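Local coordinates for protein putative glutathione S-transferase (Sinorhizobium meliloti, PDB 4MDC) that probably acts as a glutathione transferase, conjugating glutathione to electrophilic substrates as a homodimer, at residues B[123-132]-B[163-174]. Residues are numbered along the deposited sequence; the frame is centred on the assembly and turned at random.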
ATOM      1  N   TRP B 123       7.033   4.020  -2.639  1.00 14.35           N
ATOM      2  CA  TRP B 123       7.749   3.773  -3.883  1.00 14.10           C
ATOM      3  C   TRP B 123       8.534   2.457  -3.741  1.00 13.62           C
ATOM      4  O   TRP B 123       8.428   1.553  -4.572  1.00 13.97           O
ATOM      5  CB  TRP B 123       8.697   4.931  -4.242  1.00 14.19           C
ATOM      6  CG  TRP B 123       9.372   4.696  -5.562  1.00 14.94           C
ATOM      7  CD1 TRP B 123      10.491   3.910  -5.771  1.00 14.76           C
ATOM      8  CD2 TRP B 123       8.951   5.111  -6.870  1.00 15.59           C
ATOM      9  NE1 TRP B 123      10.790   3.874  -7.082  1.00 15.04           N
ATOM     10  CE2 TRP B 123       9.905   4.646  -7.787  1.00 16.19           C
ATOM     11  CE3 TRP B 123       7.923   5.957  -7.341  1.00 16.82           C
ATOM     12  CZ2 TRP B 123       9.813   4.851  -9.180  1.00 16.94           C
ATOM     13  CZ3 TRP B 123       7.856   6.178  -8.730  1.00 17.37           C
ATOM     14  CH2 TRP B 123       8.785   5.628  -9.628  1.00 18.03           C
ATOM     15  N   PHE B 124       9.335   2.408  -2.717  1.00 14.01           N
ATOM     16  CA  PHE B 124      10.245   1.241  -2.544  1.00 14.22           C
ATOM     17  C   PHE B 124       9.525  -0.003  -2.043  1.00 15.77           C
ATOM     18  O   PHE B 124       9.868  -1.135  -2.478  1.00 15.69           O
ATOM     19  CB  PHE B 124      11.470   1.648  -1.751  1.00 14.77           C
ATOM     20  CG  PHE B 124      12.363   2.553  -2.499  1.00 15.28           C
ATOM     21  CD1 PHE B 124      13.221   2.057  -3.494  1.00 14.72           C
ATOM     22  CD2 PHE B 124      12.258   3.922  -2.333  1.00 14.84           C
ATOM     23  CE1 PHE B 124      13.949   2.935  -4.280  1.00 15.69           C
ATOM     24  CE2 PHE B 124      13.033   4.777  -3.060  1.00 15.94           C
ATOM     25  CZ  PHE B 124      13.883   4.309  -4.026  1.00 15.84           C
ATOM     26  N   LEU B 125       8.532   0.136  -1.178  1.00 14.97           N
ATOM     27  CA  LEU B 125       7.878  -1.044  -0.608  1.00 16.15           C
ATOM     28  C   LEU B 125       6.598  -1.513  -1.292  1.00 17.90           C
ATOM     29  O   LEU B 125       6.157  -2.670  -1.069  1.00 20.02           O
ATOM     30  CB  LEU B 125       7.581  -0.816   0.876  1.00 15.88           C
ATOM     31  CG  LEU B 125       8.854  -0.586   1.707  1.00 16.53           C
ATOM     32  CD1 LEU B 125       8.466  -0.377   3.132  1.00 17.18           C
ATOM     33  CD2 LEU B 125       9.933  -1.679   1.596  1.00 17.44           C
ATOM     34  N   GLN B 126       6.075  -0.695  -2.201  1.00 16.07           N
ATOM     35  CA  GLN B 126       4.966  -1.103  -3.008  1.00 16.85           C
ATOM     36  C   GLN B 126       5.299  -1.132  -4.496  1.00 17.28           C
ATOM     37  O   GLN B 126       5.044  -2.146  -5.137  1.00 17.16           O
ATOM     38  CB  GLN B 126       3.742  -0.171  -2.769  1.00 17.71           C
ATOM     39  CG  GLN B 126       3.326  -0.196  -1.328  1.00 20.52           C
ATOM     40  CD  GLN B 126       2.123   0.741  -1.046  1.00 26.73           C
ATOM     41  OE1 GLN B 126       1.497   1.319  -1.946  1.00 29.49           O
ATOM     42  NE2 GLN B 126       1.815   0.865   0.222  1.00 28.92           N
ATOM     43  N   LYS B 127       5.716   0.004  -5.077  1.00 18.08           N
ATOM     44  CA  LYS B 127       5.982   0.019  -6.520  1.00 18.28           C
ATOM     45  C   LYS B 127       7.151  -0.907  -6.903  1.00 17.97           C
ATOM     46  O   LYS B 127       6.992  -1.805  -7.727  1.00 18.60           O
ATOM     47  CB  LYS B 127       6.206   1.413  -7.046  1.00 18.30           C
ATOM     48  CG  LYS B 127       6.317   1.429  -8.572  1.00 19.28           C
ATOM     49  CD  LYS B 127       6.380   2.818  -9.153  1.00 20.41           C
ATOM     50  CE  LYS B 127       6.788   2.871 -10.586  1.00 22.09           C
ATOM     51  NZ  LYS B 127       6.074   1.939 -11.477  1.00 23.06           N
HETATM   52  N   MSE B 128       8.339  -0.670  -6.351  1.00 17.51           N
HETATM   53  CA  MSE B 128       9.502  -1.513  -6.643  1.00 18.01           C
HETATM   54  C   MSE B 128       9.216  -2.950  -6.238  1.00 17.82           C
HETATM   55  O   MSE B 128       9.699  -3.913  -6.869  1.00 17.69           O
HETATM   56  CB  MSE B 128      10.782  -1.036  -5.964  1.00 18.08           C
HETATM   57  CG  MSE B 128      12.026  -1.720  -6.580  1.00 19.45           C
HETATM   58 SE   MSE B 128      13.647  -1.068  -5.665  1.00 20.83          SE
HETATM   59  CE  MSE B 128      14.903  -2.128  -6.752  1.00 21.97           C
ATOM     60  N   GLU B 129       8.442  -3.118  -5.184  1.00 17.49           N
ATOM     61  CA  GLU B 129       8.132  -4.488  -4.714  1.00 18.10           C
ATOM     62  C   GLU B 129       7.322  -5.286  -5.768  1.00 17.82           C
ATOM     63  O   GLU B 129       7.621  -6.423  -6.088  1.00 16.95           O
ATOM     64  CB  GLU B 129       7.380  -4.347  -3.403  1.00 18.48           C
ATOM     65  CG  GLU B 129       6.935  -5.630  -2.775  1.00 20.58           C
ATOM     66  CD  GLU B 129       8.074  -6.366  -2.039  1.00 22.62           C
ATOM     67  OE1 GLU B 129       9.226  -5.845  -1.978  1.00 25.24           O
ATOM     68  OE2 GLU B 129       7.794  -7.468  -1.480  1.00 26.73           O
ATOM     69  N   ALA B 130       6.355  -4.609  -6.374  1.00 16.67           N
ATOM     70  CA  ALA B 130       5.540  -5.228  -7.431  1.00 17.44           C
ATOM     71  C   ALA B 130       6.278  -5.381  -8.737  1.00 18.40           C
ATOM     72  O   ALA B 130       6.153  -6.438  -9.412  1.00 19.75           O
ATOM     73  CB  ALA B 130       4.258  -4.430  -7.679  1.00 17.07           C
ATOM     74  N   ASP B 131       7.084  -4.374  -9.082  1.00 17.68           N
ATOM     75  CA  ASP B 131       7.748  -4.334 -10.393  1.00 18.88           C
ATOM     76  C   ASP B 131       8.912  -5.306 -10.415  1.00 18.95           C
ATOM     77  O   ASP B 131       9.243  -5.870 -11.430  1.00 20.89           O
ATOM     78  CB  ASP B 131       8.384  -2.967 -10.671  1.00 18.59           C
ATOM     79  CG  ASP B 131       7.376  -1.892 -11.020  1.00 20.34           C
ATOM     80  OD1 ASP B 131       6.201  -2.242 -11.236  1.00 21.41           O
ATOM     81  OD2 ASP B 131       7.800  -0.714 -11.059  1.00 20.08           O
ATOM     82  N   VAL B 132       9.538  -5.482  -9.267  1.00 17.83           N
ATOM     83  CA  VAL B 132      10.811  -6.234  -9.189  1.00 17.52           C
ATOM     84  C   VAL B 132      10.862  -7.293  -8.060  1.00 18.90           C
ATOM     85  O   VAL B 132      10.987  -8.502  -8.316  1.00 18.29           O
ATOM     86  CB  VAL B 132      11.999  -5.294  -8.949  1.00 18.18           C
ATOM     87  CG1 VAL B 132      13.318  -6.103  -8.824  1.00 18.30           C
ATOM     88  CG2 VAL B 132      12.152  -4.280 -10.066  1.00 18.81           C
ATOM     89  N   SER B 163      11.149  -9.057 -14.327  1.00 24.14           N
ATOM     90  CA  SER B 163      11.516  -8.419 -13.070  1.00 24.03           C
ATOM     91  C   SER B 163      12.878  -7.756 -13.140  1.00 23.67           C
ATOM     92  O   SER B 163      13.058  -6.632 -12.723  1.00 22.94           O
ATOM     93  CB  SER B 163      11.564  -9.432 -11.953  1.00 24.59           C
ATOM     94  OG  SER B 163      10.361 -10.102 -11.872  1.00 29.36           O
ATOM     95  N   ARG B 164      13.850  -8.472 -13.692  1.00 24.30           N
ATOM     96  CA  ARG B 164      15.183  -7.912 -13.909  1.00 24.83           C
ATOM     97  C   ARG B 164      15.184  -6.682 -14.802  1.00 25.62           C
ATOM     98  O   ARG B 164      15.952  -5.749 -14.552  1.00 25.19           O
ATOM     99  CB  ARG B 164      16.148  -8.960 -14.468  1.00 25.33           C
ATOM    100  CG  ARG B 164      16.535  -9.961 -13.394  1.00 23.92           C
ATOM    101  CD  ARG B 164      17.247 -11.188 -13.914  1.00 26.48           C
ATOM    102  NE  ARG B 164      17.701 -11.964 -12.768  1.00 25.55           N
ATOM    103  CZ  ARG B 164      18.041 -13.235 -12.807  1.00 26.73           C
ATOM    104  NH1 ARG B 164      17.958 -13.922 -13.949  1.00 27.69           N
ATOM    105  NH2 ARG B 164      18.472 -13.797 -11.699  1.00 26.17           N
ATOM    106  N   SER B 165      14.410  -6.703 -15.880  1.00 26.25           N
ATOM    107  CA  SER B 165      14.377  -5.559 -16.791  1.00 28.76           C
ATOM    108  C   SER B 165      13.832  -4.301 -16.089  1.00 27.07           C
ATOM    109  O   SER B 165      14.050  -3.186 -16.578  1.00 28.31           O
ATOM    110  CB  SER B 165      13.518  -5.845 -18.035  1.00 30.56           C
ATOM    111  OG  SER B 165      12.123  -5.766 -17.721  1.00 31.52           O
ATOM    112  N   ASN B 166      13.117  -4.466 -14.973  1.00 24.32           N
ATOM    113  CA  ASN B 166      12.542  -3.306 -14.260  1.00 21.25           C
ATOM    114  C   ASN B 166      13.482  -2.686 -13.213  1.00 19.88           C
ATOM    115  O   ASN B 166      13.182  -1.630 -12.636  1.00 19.64           O
ATOM    116  CB  ASN B 166      11.236  -3.705 -13.585  1.00 21.99           C
ATOM    117  CG  ASN B 166      10.094  -3.905 -14.579  1.00 23.76           C
ATOM    118  OD1 ASN B 166      10.081  -3.312 -15.630  1.00 25.59           O
ATOM    119  ND2 ASN B 166       9.163  -4.784 -14.254  1.00 25.38           N
ATOM    120  N   ILE B 167      14.599  -3.362 -12.938  1.00 19.94           N
ATOM    121  CA  ILE B 167      15.519  -2.936 -11.911  1.00 19.54           C
ATOM    122  C   ILE B 167      16.144  -1.607 -12.246  1.00 18.12           C
ATOM    123  O   ILE B 167      16.231  -0.736 -11.376  1.00 17.55           O
ATOM    124  CB  ILE B 167      16.601  -3.972 -11.655  1.00 20.92           C
ATOM    125  CG1 ILE B 167      16.009  -5.159 -10.951  1.00 22.65           C
ATOM    126  CG2 ILE B 167      17.742  -3.415 -10.791  1.00 21.55           C
ATOM    127  CD1 ILE B 167      16.933  -6.345 -10.901  1.00 22.84           C
ATOM    128  N   ARG B 168      16.568  -1.422 -13.481  1.00 18.80           N
ATOM    129  CA  ARG B 168      17.340  -0.246 -13.787  1.00 19.53           C
ATOM    130  C   ARG B 168      16.566   1.069 -13.533  1.00 20.39           C
ATOM    131  O   ARG B 168      17.118   2.021 -12.998  1.00 17.14           O
ATOM    132  CB  ARG B 168      17.857  -0.275 -15.194  1.00 22.02           C
ATOM    133  CG  ARG B 168      18.840   0.874 -15.411  1.00 24.10           C
ATOM    134  CD  ARG B 168      19.485   0.769 -16.761  1.00 27.40           C
ATOM    135  NE  ARG B 168      20.778   1.451 -16.840  1.00 27.89           N
ATOM    136  CZ  ARG B 168      21.067   2.417 -17.708  1.00 31.63           C
ATOM    137  NH1 ARG B 168      20.132   2.866 -18.546  1.00 33.77           N
ATOM    138  NH2 ARG B 168      22.300   2.954 -17.742  1.00 29.96           N
ATOM    139  N   GLN B 169      15.305   1.077 -13.905  1.00 21.17           N
ATOM    140  CA  GLN B 169      14.502   2.278 -13.683  1.00 23.59           C
ATOM    141  C   GLN B 169      14.483   2.696 -12.202  1.00 20.22           C
ATOM    142  O   GLN B 169      14.610   3.869 -11.883  1.00 19.60           O
ATOM    143  CB  GLN B 169      13.073   2.010 -14.175  1.00 29.27           C
ATOM    144  CG  GLN B 169      12.072   3.068 -13.752  1.00 36.31           C
ATOM    145  CD  GLN B 169      10.576   2.636 -13.736  1.00 41.57           C
ATOM    146  OE1 GLN B 169      10.195   1.532 -14.144  1.00 42.81           O
ATOM    147  NE2 GLN B 169       9.729   3.548 -13.251  1.00 45.52           N
ATOM    148  N   HIS B 170      14.313   1.711 -11.326  1.00 18.40           N
ATOM    149  CA  HIS B 170      14.353   1.901  -9.890  1.00 17.77           C
ATOM    150  C   HIS B 170      15.684   2.346  -9.330  1.00 17.88           C
ATOM    151  O   HIS B 170      15.725   3.277  -8.561  1.00 18.27           O
ATOM    152  CB  HIS B 170      13.815   0.634  -9.185  1.00 17.89           C
ATOM    153  CG  HIS B 170      12.353   0.498  -9.365  1.00 17.82           C
ATOM    154  ND1 HIS B 170      11.488   1.348  -8.722  1.00 18.43           N
ATOM    155  CD2 HIS B 170      11.597  -0.245 -10.212  1.00 17.55           C
ATOM    156  CE1 HIS B 170      10.257   1.056  -9.080  1.00 18.16           C
ATOM    157  NE2 HIS B 170      10.297   0.097  -9.978  1.00 19.43           N
HETATM  158  N   MSE B 171      16.769   1.736  -9.789  1.00 17.31           N
HETATM  159  CA  MSE B 171      18.119   2.151  -9.419  1.00 17.10           C
HETATM  160  C   MSE B 171      18.416   3.548  -9.910  1.00 16.17           C
HETATM  161  O   MSE B 171      19.087   4.317  -9.228  1.00 15.32           O
HETATM  162  CB  MSE B 171      19.163   1.157  -9.958  1.00 18.32           C
HETATM  163  CG  MSE B 171      18.986  -0.215  -9.360  1.00 19.02           C
HETATM  164 SE   MSE B 171      19.016  -0.321  -7.387  1.00 21.56          SE
HETATM  165  CE  MSE B 171      20.840   0.530  -7.219  1.00 22.16           C
ATOM    166  N   LYS B 172      17.965   3.896 -11.112  1.00 16.64           N
ATOM    167  CA  LYS B 172      18.187   5.213 -11.659  1.00 17.57           C
ATOM    168  C   LYS B 172      17.391   6.292 -10.885  1.00 17.24           C
ATOM    169  O   LYS B 172      17.886   7.398 -10.679  1.00 17.54           O
ATOM    170  CB  LYS B 172      17.889   5.271 -13.140  1.00 18.43           C
ATOM    171  CG  LYS B 172      18.977   4.564 -13.953  1.00 18.98           C
ATOM    172  CD  LYS B 172      20.160   5.513 -14.146  1.00 19.52           C
ATOM    173  CE  LYS B 172      21.382   4.797 -14.668  1.00 19.42           C
ATOM    174  NZ  LYS B 172      22.525   5.723 -14.832  1.00 19.34           N
ATOM    175  N   TYR B 173      16.217   5.926 -10.412  1.00 16.81           N
ATOM    176  CA  TYR B 173      15.394   6.880  -9.634  1.00 17.12           C
ATOM    177  C   TYR B 173      16.087   7.113  -8.312  1.00 16.99           C
ATOM    178  O   TYR B 173      16.242   8.232  -7.834  1.00 15.90           O
ATOM    179  CB  TYR B 173      13.981   6.350  -9.416  1.00 17.52           C
ATOM    180  CG  TYR B 173      13.056   7.375  -8.735  1.00 17.89           C
ATOM    181  CD1 TYR B 173      12.977   8.668  -9.208  1.00 19.56           C
ATOM    182  CD2 TYR B 173      12.309   7.036  -7.632  1.00 17.35           C
ATOM    183  CE1 TYR B 173      12.093   9.605  -8.617  1.00 19.98           C
ATOM    184  CE2 TYR B 173      11.440   7.951  -7.061  1.00 18.97           C
ATOM    185  CZ  TYR B 173      11.348   9.211  -7.530  1.00 19.31           C
ATOM    186  OH  TYR B 173      10.498  10.096  -6.869  1.00 20.96           O
ATOM    187  N   LEU B 174      16.541   6.019  -7.709  1.00 15.09           N
ATOM    188  CA  LEU B 174      17.308   6.108  -6.472  1.00 16.27           C
ATOM    189  C   LEU B 174      18.598   6.945  -6.597  1.00 16.49           C
ATOM    190  O   LEU B 174      18.909   7.732  -5.729  1.00 15.50           O
ATOM    191  CB  LEU B 174      17.674   4.698  -5.991  1.00 14.48           C
ATOM    192  CG  LEU B 174      18.510   4.553  -4.754  1.00 15.47           C
ATOM    193  CD1 LEU B 174      17.825   5.151  -3.533  1.00 15.28           C
ATOM    194  CD2 LEU B 174      18.794   3.105  -4.488  1.00 15.54           C
TER
HETATM  195  O   HOH W   1       7.244   2.747 -14.135  1.00 43.45           O
HETATM  196  O   HOH W   2       7.873  -8.054 -12.934  1.00 37.76           O
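Helix segments 123-132 and 167-174 run roughly antiparallel, their axes approaching to 10.4 Å at an angle of 153°, and Met128 lies level with His170 where the two helices face each other. The imidazole of His170 is the knob, set among Trp123, Lys127, Met128 and Asp131. Both of its nitrogens are engaged: NE2 donates in the ring plane to Asp131 OD2 (2.8 Å, nearly straight), while ND1 accepts a weak, bent bond from Trp123 NE1 at 3.1 Å. Met128, present as selenomethionine, lays its CG over one imidazole face in a CH-pi contact, placed there with CG anti to the backbone N (chi1 -165°). Asp131 OD2 meets the histidine through its anti lone pair and Lys127 NZ through its syn one, at 3.2 Å in a salt bridge that probably stabilises the carboxylate's negative charge. Both helices belong to the all-helical C-terminal domain of the glutathione transferase fold, in which helix 191-205 also packs against Phe124 and Met128. The Trp123 indole is sandwiched between Lys127 CD and Tyr173, whose CD2 approaches Trp123 CE2 to 3.4 Å with the six-membered rings inclined by 44°; Ala69 of the second subunit also packs against Trp123. Farther toward Ser163, Asn166 ND2 donates an almost linear bond to the backbone Asp131 O (3.0 Å), and Val132 CG1 rests against Ile167 CG1.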